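Local coordinates for ligand-gated channel protein (Acinetobacter baumannii, PDB 6H7V), which imports the iron-loaded siderophore preacinetobactin across the outer membrane, probably drawing on TonB for energy as its family does, at residues Q376-Y381 / F412-T417. Numbering follows the deposited sequence.
Unlike the reference sequence in segment 376-381: S380 (reference Gly).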
ATOM      1  N   GLN A 376      -8.205 -15.644 -13.910  1.00 35.42           N
ATOM      2  CA  GLN A 376      -6.990 -15.088 -14.433  1.00 37.06           C
ATOM      3  C   GLN A 376      -6.481 -15.939 -15.593  1.00 38.83           C
ATOM      4  O   GLN A 376      -6.431 -17.162 -15.501  1.00 40.47           O
ATOM      5  CB  GLN A 376      -5.941 -15.014 -13.315  1.00 38.18           C
ATOM      6  CG  GLN A 376      -4.696 -14.254 -13.704  1.00 39.79           C
ATOM      7  CD  GLN A 376      -3.822 -13.847 -12.506  1.00 38.24           C
ATOM      8  OE1 GLN A 376      -4.289 -13.279 -11.524  1.00 37.56           O
ATOM      9  NE2 GLN A 376      -2.548 -14.056 -12.644  1.00 34.87           N
ATOM     10  N   ASP A 377      -6.036 -15.277 -16.655  1.00 38.87           N
ATOM     11  CA  ASP A 377      -5.215 -15.917 -17.671  1.00 39.17           C
ATOM     12  C   ASP A 377      -3.804 -15.329 -17.712  1.00 37.83           C
ATOM     13  O   ASP A 377      -3.628 -14.107 -17.709  1.00 34.16           O
ATOM     14  CB  ASP A 377      -5.876 -15.740 -19.030  1.00 41.94           C
ATOM     15  CG  ASP A 377      -7.180 -16.502 -19.148  1.00 44.23           C
ATOM     16  OD1 ASP A 377      -7.267 -17.657 -18.677  1.00 45.44           O
ATOM     17  OD2 ASP A 377      -8.103 -15.958 -19.771  1.00 46.19           O
ATOM     18  N   ASP A 378      -2.811 -16.214 -17.794  1.00 38.03           N
ATOM     19  CA  ASP A 378      -1.404 -15.815 -17.852  1.00 38.93           C
ATOM     20  C   ASP A 378      -0.797 -16.203 -19.199  1.00 37.71           C
ATOM     21  O   ASP A 378      -0.943 -17.348 -19.649  1.00 36.75           O
ATOM     22  CB  ASP A 378      -0.601 -16.512 -16.747  1.00 42.96           C
ATOM     23  CG  ASP A 378      -0.650 -15.767 -15.414  1.00 46.44           C
ATOM     24  OD1 ASP A 378      -1.768 -15.581 -14.889  1.00 48.33           O
ATOM     25  OD2 ASP A 378       0.436 -15.464 -14.844  1.00 49.66           O
ATOM     26  N   TYR A 379      -0.080 -15.258 -19.806  1.00 35.20           N
ATOM     27  CA  TYR A 379       0.638 -15.477 -21.036  1.00 35.00           C
ATOM     28  C   TYR A 379       2.082 -15.110 -20.802  1.00 35.23           C
ATOM     29  O   TYR A 379       2.381 -14.063 -20.238  1.00 33.84           O
ATOM     30  CB  TYR A 379       0.097 -14.561 -22.127  1.00 36.14           C
ATOM     31  CG  TYR A 379      -1.380 -14.654 -22.361  1.00 36.91           C
ATOM     32  CD1 TYR A 379      -2.282 -14.079 -21.464  1.00 35.90           C
ATOM     33  CD2 TYR A 379      -1.885 -15.274 -23.503  1.00 38.28           C
ATOM     34  CE1 TYR A 379      -3.646 -14.141 -21.683  1.00 35.62           C
ATOM     35  CE2 TYR A 379      -3.254 -15.353 -23.720  1.00 38.96           C
ATOM     36  CZ  TYR A 379      -4.128 -14.760 -22.822  1.00 38.15           C
ATOM     37  OH  TYR A 379      -5.488 -14.931 -22.989  1.00 39.86           O
ATOM     38  N   SER A 380       2.999 -15.932 -21.272  1.00 36.96           N
ATOM     39  CA  SER A 380       4.363 -15.749 -20.864  1.00 39.50           C
ATOM     40  C   SER A 380       5.371 -16.467 -21.727  1.00 43.85           C
ATOM     41  O   SER A 380       5.127 -17.576 -22.191  1.00 45.72           O
ATOM     42  CB  SER A 380       4.538 -16.190 -19.431  1.00 40.99           C
ATOM     43  OG  SER A 380       5.892 -16.068 -19.076  1.00 43.73           O
ATOM     44  N   TYR A 381       6.498 -15.792 -21.956  1.00 46.78           N
ATOM     45  CA  TYR A 381       7.724 -16.443 -22.331  1.00 51.10           C
ATOM     46  C   TYR A 381       8.675 -16.322 -21.159  1.00 57.06           C
ATOM     47  O   TYR A 381       9.080 -15.201 -20.784  1.00 56.36           O
ATOM     48  CB  TYR A 381       8.386 -15.725 -23.505  1.00 51.67           C
ATOM     49  CG  TYR A 381       7.805 -15.957 -24.874  1.00 49.23           C
ATOM     50  CD1 TYR A 381       7.804 -17.225 -25.452  1.00 48.95           C
ATOM     51  CD2 TYR A 381       7.435 -14.870 -25.665  1.00 48.19           C
ATOM     52  CE1 TYR A 381       7.380 -17.412 -26.758  1.00 48.57           C
ATOM     53  CE2 TYR A 381       6.984 -15.044 -26.965  1.00 49.51           C
ATOM     54  CZ  TYR A 381       6.959 -16.311 -27.507  1.00 49.34           C
ATOM     55  OH  TYR A 381       6.561 -16.421 -28.812  1.00 49.70           O
ATOM     56  N   PHE A 412      -0.277 -18.268 -24.448  1.00 42.62           N
ATOM     57  CA  PHE A 412      -1.036 -18.652 -23.286  1.00 42.03           C
ATOM     58  C   PHE A 412      -0.297 -19.738 -22.518  1.00 43.61           C
ATOM     59  O   PHE A 412       0.173 -20.702 -23.114  1.00 46.91           O
ATOM     60  CB  PHE A 412      -2.403 -19.160 -23.736  1.00 41.91           C
ATOM     61  CG  PHE A 412      -3.223 -19.721 -22.628  1.00 41.48           C
ATOM     62  CD1 PHE A 412      -3.626 -18.922 -21.555  1.00 38.62           C
ATOM     63  CD2 PHE A 412      -3.592 -21.072 -22.636  1.00 43.48           C
ATOM     64  CE1 PHE A 412      -4.458 -19.426 -20.579  1.00 38.47           C
ATOM     65  CE2 PHE A 412      -4.374 -21.599 -21.613  1.00 42.91           C
ATOM     66  CZ  PHE A 412      -4.773 -20.780 -20.566  1.00 40.46           C
ATOM     67  N   LEU A 413      -0.269 -19.617 -21.196  1.00 44.14           N
ATOM     68  CA  LEU A 413       0.368 -20.611 -20.344  1.00 46.15           C
ATOM     69  C   LEU A 413      -0.625 -21.344 -19.456  1.00 45.46           C
ATOM     70  O   LEU A 413      -0.788 -22.549 -19.575  1.00 48.08           O
ATOM     71  CB  LEU A 413       1.427 -19.941 -19.476  1.00 47.77           C
ATOM     72  CG  LEU A 413       2.751 -20.674 -19.277  1.00 49.73           C
ATOM     73  CD1 LEU A 413       3.422 -21.002 -20.605  1.00 51.37           C
ATOM     74  CD2 LEU A 413       3.633 -19.778 -18.426  1.00 49.69           C
ATOM     75  N   PHE A 414      -1.317 -20.619 -18.588  1.00 42.91           N
ATOM     76  CA  PHE A 414      -2.312 -21.248 -17.733  1.00 42.94           C
ATOM     77  C   PHE A 414      -3.417 -20.295 -17.324  1.00 41.89           C
ATOM     78  O   PHE A 414      -3.227 -19.087 -17.289  1.00 39.99           O
ATOM     79  CB  PHE A 414      -1.652 -21.868 -16.485  1.00 42.87           C
ATOM     80  CG  PHE A 414      -1.028 -20.857 -15.538  1.00 40.21           C
ATOM     81  CD1 PHE A 414       0.274 -20.448 -15.700  1.00 41.10           C
ATOM     82  CD2 PHE A 414      -1.725 -20.367 -14.457  1.00 40.66           C
ATOM     83  CE1 PHE A 414       0.817 -19.449 -14.904  1.00 39.66           C
ATOM     84  CE2 PHE A 414      -1.167 -19.422 -13.607  1.00 40.64           C
ATOM     85  CZ  PHE A 414       0.123 -18.981 -13.812  1.00 37.86           C
ATOM     86  N   HIS A 415      -4.542 -20.887 -16.937  1.00 43.03           N
ATOM     87  CA  HIS A 415      -5.693 -20.215 -16.334  1.00 43.98           C
ATOM     88  C   HIS A 415      -5.680 -20.520 -14.817  1.00 41.66           C
ATOM     89  O   HIS A 415      -5.414 -21.649 -14.408  1.00 40.97           O
ATOM     90  CB  HIS A 415      -6.974 -20.804 -16.968  1.00 48.14           C
ATOM     91  CG  HIS A 415      -8.256 -20.270 -16.406  1.00 52.46           C
ATOM     92  ND1 HIS A 415      -8.803 -19.068 -16.811  1.00 55.30           N
ATOM     93  CD2 HIS A 415      -9.159 -20.822 -15.553  1.00 58.19           C
ATOM     94  CE1 HIS A 415      -9.965 -18.885 -16.200  1.00 55.96           C
ATOM     95  NE2 HIS A 415     -10.196 -19.926 -15.417  1.00 56.16           N
ATOM     96  N   SER A 416      -6.011 -19.554 -13.977  1.00 38.64           N
ATOM     97  CA  SER A 416      -6.015 -19.816 -12.548  1.00 38.37           C
ATOM     98  C   SER A 416      -7.172 -19.137 -11.858  1.00 39.49           C
ATOM     99  O   SER A 416      -7.734 -18.188 -12.392  1.00 43.88           O
ATOM    100  CB  SER A 416      -4.692 -19.405 -11.905  1.00 35.98           C
ATOM    101  OG  SER A 416      -4.453 -18.025 -12.025  1.00 35.89           O
ATOM    102  N   THR A 417      -7.543 -19.642 -10.681  1.00 38.22           N
ATOM    103  CA  THR A 417      -8.595 -19.021  -9.884  1.00 38.27           C
ATOM    104  C   THR A 417      -8.214 -18.895  -8.426  1.00 36.90           C
ATOM    105  O   THR A 417      -7.397 -19.632  -7.915  1.00 37.39           O
ATOM    106  CB  THR A 417      -9.954 -19.758  -9.989  1.00 40.78           C
ATOM    107  OG1 THR A 417      -9.921 -20.970  -9.234  1.00 41.90           O
ATOM    108  CG2 THR A 417     -10.294 -20.089 -11.434  1.00 42.40           C
TER
HETATM  109  O   HOH W   1      -3.497 -17.483 -14.705  1.00 46.15           O
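D377 and H415 face each other across two antiparallel strands, and H415 ND1 gives its hydrogen to D377 OD1 at 2.8 Å. The bond is nearly straight and lies in the imidazole plane, yet it reaches the oxygen from above the carboxylate plane. With CG anti to the backbone N (chi1 177°), the H415 ring crosses the aspartate side chain at a slant, planes 47° apart.

Q376 and S416 exchange two backbone bonds, Q376 N to S416 O and S416 N to Q376 O. Further along, D378 N donates to F414 O at 2.9 Å, while D378 O accepts L413 N at 2.8 Å and, weakly, F414 N at 3.5 Å. L413 and F414 thus both face D378, a classic beta bulge; the register shifts by one, pairing Y379 with F412, whose ring edge points at the tyrosine face.

On the other side of the sheet, the D378 carboxylate stacks over the F414 ring, planes 21° apart. Its OD1 takes a hydrogen from Q376 NE2 on its syn lone pair at 2.8 Å and another from a water, 2.6 Å from OD1, that also hydrogen-bonds S416 OG and F414 O, giving the latter a second partner beside D378 N.

This is a surface seam of the TonB-dependent receptor's beta-barrel, joining strands 361-381 and 412-431. Strand 331-358 flanks it beyond D377 and Y379, whose backbones hydrogen-bond those of D342 and A340; past the other strand, H415 N bonds S452 OG and T417 OG1 reaches T450 on strand 436-451.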